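Glycine betaine, L-proline ABC transporter, glycine/betaine/L-proline-binding protein (ProX) (Borrelia burgdorferi, PDB 3TMG) binds trimethyl glycine (glycine betaine) and probably delivers it, as the substrate-binding component, to an ABC transporter of the cell membrane. Local coordinates at residues Tyr57-Leu60 with Ala61-Lys64; Pro249-Glu252 with Tyr253-Ala256. All coordinates share one frame; numbering follows the deposited sequence.

Overall arrangement
Interactions 1 and 2 stand at opposite kinds of helix end: 57-64 finishes helix 53-61, whereas 249-256 starts helix 252-262. No secondary-structure element is shared, and the nearest atoms of the two lie about 18 Å apart. Each is partly buried, with a covered side formed by Tyr57 and Leu60 in interaction 1 and by Asn255 and Ala256 in interaction 2. At the C-terminus, backbone N-H groups turn back onto carbonyls of the last turn; at the N-terminus, two waters meet N-H groups of the first turn, and a guanidinium-amide pair lies alongside. Interaction 1 is also nearer the bound trimethyl glycine, the side chain of Tyr57 being about 8 Å from it and that of Glu252 about 14 Å.

Interaction 1 (Tyr57-Leu60 with Ala61-Lys64); sequences YQYL and ASGK
Tyr59 and Lys64 meet five residues apart where helix 53-61 ends. The lysine aliphatic chain runs obliquely over one face of the phenol ring: CB of Lys64 stands 4.2 Å above the ring plane, displaced toward the rim, and CD of Lys64 lies 4.0 Å from CE1 of Tyr59. Lys64 CG is anti to its carbonyl carbon (chi1 -74°) and the chain beyond it is extended, which brings CD over the CD1-CE1 side of the ring.

The backbone brings these two side chains together. Lys64 N donates to Tyr59 O over 2.8 Å, and Gly63 N donates to Leu60 O over 3.1 Å. With Gly63 at positive phi (74°), these two bonds back into the last turn define a Schellman motif. They differ in approach: Lys64 N is tilted modestly from the Tyr59 carbonyl plane, whereas Gly63 N sits well above that of Leu60, 70° out of it. Immediately before them in the chain, Ala61 N to Tyr57 O (3.1 Å) and Ser62 N to Gln58 O (3.0 Å) keep the helical pattern. Ser62 OG also folds back toward the last turn, 3.1 Å from Gln58 O and 3.4 Å from Tyr59 O.

Tyr57, on the covered side of the helix, hydrogen-bonds through OH to Asp77 and Ser71. Leu60 and Tyr57 both pack on Leu212 of strand 207-214, while Ala61 and Tyr57 touch Leu84 of helix 78-84; beyond these contacts the loop leads from helix 53-61 to strand 67-73.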
# COMPACT_ATOMS: atom_id res chain seq x y z
N TYR A 57 5.99 10.81 -4.62
CA TYR A 57 7.43 10.91 -4.42
C TYR A 57 8.02 12.27 -4.87
O TYR A 57 8.82 12.89 -4.15
CB TYR A 57 8.17 9.75 -5.12
CG TYR A 57 8.20 8.50 -4.31
CD1 TYR A 57 9.15 8.33 -3.29
CD2 TYR A 57 7.28 7.47 -4.53
CE1 TYR A 57 9.20 7.17 -2.54
CE2 TYR A 57 7.31 6.31 -3.77
CZ TYR A 57 8.27 6.19 -2.76
OH TYR A 57 8.32 5.05 -2.01
N GLN A 58 7.58 12.76 -6.02
CA GLN A 58 7.99 14.10 -6.50
C GLN A 58 7.71 15.21 -5.47
O GLN A 58 8.57 16.07 -5.16
CB GLN A 58 7.22 14.45 -7.78
CG GLN A 58 7.65 13.72 -9.03
CD GLN A 58 7.48 14.56 -10.29
OE1 GLN A 58 6.65 15.49 -10.35
NE2 GLN A 58 8.30 14.27 -11.30
N TYR A 59 6.48 15.21 -4.96
CA TYR A 59 6.01 16.25 -4.05
C TYR A 59 6.68 16.23 -2.70
O TYR A 59 6.93 17.28 -2.11
CB TYR A 59 4.53 16.12 -3.86
CG TYR A 59 3.76 16.83 -4.91
CD1 TYR A 59 4.41 17.37 -6.02
CD2 TYR A 59 2.39 16.97 -4.80
CE1 TYR A 59 3.71 18.04 -6.98
CE2 TYR A 59 1.68 17.65 -5.77
CZ TYR A 59 2.34 18.17 -6.85
OH TYR A 59 1.62 18.82 -7.78
N LEU A 60 6.96 15.03 -2.24
CA LEU A 60 7.73 14.81 -1.04
C LEU A 60 9.10 15.46 -1.21
O LEU A 60 9.55 16.20 -0.32
CB LEU A 60 7.85 13.31 -0.80
CG LEU A 60 8.68 12.88 0.42
CD1 LEU A 60 8.03 13.33 1.72
CD2 LEU A 60 8.91 11.37 0.39
N ALA A 61 9.75 15.20 -2.35
CA ALA A 61 11.12 15.68 -2.63
C ALA A 61 11.20 17.19 -2.80
O ALA A 61 12.20 17.80 -2.50
CB ALA A 61 11.71 14.97 -3.84
N SER A 62 10.13 17.81 -3.27
CA SER A 62 10.12 19.27 -3.36
C SER A 62 9.49 19.91 -2.13
O SER A 62 9.39 21.11 -2.07
CB SER A 62 9.40 19.75 -4.62
OG SER A 62 8.12 19.14 -4.70
N GLY A 63 9.04 19.10 -1.17
CA GLY A 63 8.42 19.62 0.07
C GLY A 63 7.00 20.18 -0.06
O GLY A 63 6.56 20.96 0.79
N LYS A 64 6.28 19.82 -1.12
CA LYS A 64 4.90 20.31 -1.31
C LYS A 64 3.88 19.48 -0.50
O LYS A 64 2.75 19.90 -0.30
CB LYS A 64 4.52 20.33 -2.79
CG LYS A 64 5.20 21.48 -3.51
CD LYS A 64 5.05 21.26 -4.99
CE LYS A 64 5.73 22.38 -5.75
NZ LYS A 64 5.78 21.83 -7.13

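Interaction 2 (Pro249-Glu252 with Tyr253-Ala256); sequences PGKE and YRNA
Lys251 lays its aliphatic chain over one face of the Arg254 guanidinium at the N-terminus of helix 252-262, where Lys251 itself occupies the N-cap position. CG of Lys251 lies 3.3 Å above the guanidinium plane, offset toward its rim, and is 3.5 Å from NH2 of Arg254. A bend at chi2 (-44°) turns the lysine chain across the guanidinium, so the methylenes do the touching while the like-charged ends remain apart, with NZ of Lys251 4.8 Å from NH1 of Arg254.

Asn255 meets the same guanidinium at its edge. Its OD1 lies in the guanidinium plane, only 6° out of it, and accepts from both NE and NH2 of Arg254, a side-on grip at 3.2 Å for NE to OD1 and 3.0 Å for NH2 to OD1. The two donors reach the amide differently: NE stands above the Asn255 carbonyl plane, whereas NH2 is tilted from that plane by just 16°. Together the in-plane grip and the overlying methylenes probably restrict rotation of the guanidinium. Its NH2 also forms a salt bridge with Glu248, and ND2 of Asn255 bonds to Asn245 of helix 235-247, tying this first turn to the preceding helix. Tyr253 packs against helix 26-41, where its OH bonds to Glu40.

The helical bonds begin with Asn255 N to Lys251 O, followed by Ala256 N to Glu252 O. Two waters bridge N-H groups of the first turn to Gly250 O: one accepts from Arg254 N and donates weakly to Gly250 O, and the other accepts from Tyr253 N and donates to Gly250 O, each of its two bonds measuring 3.1 Å.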
# COMPACT_ATOMS: atom_id res chain seq x y z
N PRO A 249 -18.16 1.32 1.01
CA PRO A 249 -17.41 2.25 0.13
C PRO A 249 -17.72 3.72 0.45
O PRO A 249 -18.88 4.08 0.72
CB PRO A 249 -17.89 1.90 -1.30
CG PRO A 249 -19.02 0.95 -1.16
CD PRO A 249 -19.02 0.39 0.25
N GLY A 250 -16.69 4.55 0.43
CA GLY A 250 -16.90 6.01 0.56
C GLY A 250 -16.91 6.46 2.02
O GLY A 250 -17.13 7.65 2.31
N LYS A 251 -16.70 5.51 2.93
CA LYS A 251 -16.82 5.81 4.38
C LYS A 251 -15.43 5.82 5.06
O LYS A 251 -15.35 5.75 6.29
CB LYS A 251 -17.71 4.82 5.12
CG LYS A 251 -19.17 4.65 4.65
CD LYS A 251 -19.89 5.95 4.35
CE LYS A 251 -21.34 5.64 4.03
NZ LYS A 251 -22.08 6.82 3.49
N GLU A 252 -14.36 5.94 4.30
CA GLU A 252 -12.99 5.78 4.87
C GLU A 252 -12.69 6.83 5.93
O GLU A 252 -12.04 6.55 6.92
CB GLU A 252 -11.91 5.85 3.79
CG GLU A 252 -12.07 4.80 2.70
CD GLU A 252 -12.86 5.29 1.47
OE1 GLU A 252 -13.85 6.03 1.58
OE2 GLU A 252 -12.46 4.91 0.36
N TYR A 253 -13.16 8.04 5.74
CA TYR A 253 -12.87 9.05 6.79
C TYR A 253 -13.69 8.79 8.08
O TYR A 253 -13.15 8.82 9.19
CB TYR A 253 -13.17 10.45 6.26
CG TYR A 253 -13.04 11.48 7.35
CD1 TYR A 253 -11.78 11.94 7.75
CD2 TYR A 253 -14.18 11.98 8.01
CE1 TYR A 253 -11.64 12.87 8.78
CE2 TYR A 253 -14.06 12.94 9.01
CZ TYR A 253 -12.78 13.38 9.39
OH TYR A 253 -12.65 14.33 10.39
N ARG A 254 -14.99 8.58 7.94
CA ARG A 254 -15.83 8.22 9.08
C ARG A 254 -15.27 6.98 9.81
O ARG A 254 -15.24 6.94 11.04
CB ARG A 254 -17.28 7.96 8.64
CG ARG A 254 -18.24 7.67 9.78
CD ARG A 254 -19.45 6.86 9.29
NE ARG A 254 -19.06 5.48 8.89
CZ ARG A 254 -19.86 4.64 8.23
NH1 ARG A 254 -21.06 5.04 7.82
NH2 ARG A 254 -19.44 3.43 7.94
N ASN A 255 -14.86 5.96 9.05
CA ASN A 255 -14.31 4.74 9.66
C ASN A 255 -12.96 4.98 10.33
O ASN A 255 -12.67 4.36 11.38
CB ASN A 255 -14.19 3.60 8.64
CG ASN A 255 -15.55 3.11 8.20
OD1 ASN A 255 -16.57 3.42 8.85
ND2 ASN A 255 -15.60 2.42 7.07
N ALA A 256 -12.19 5.93 9.82
CA ALA A 256 -10.96 6.37 10.54
C ALA A 256 -11.30 7.09 11.86
O ALA A 256 -10.58 6.91 12.86
CB ALA A 256 -10.10 7.27 9.62
O HOH W 1 -16.45 9.16 5.28
O HOH W 2 -14.59 9.08 3.25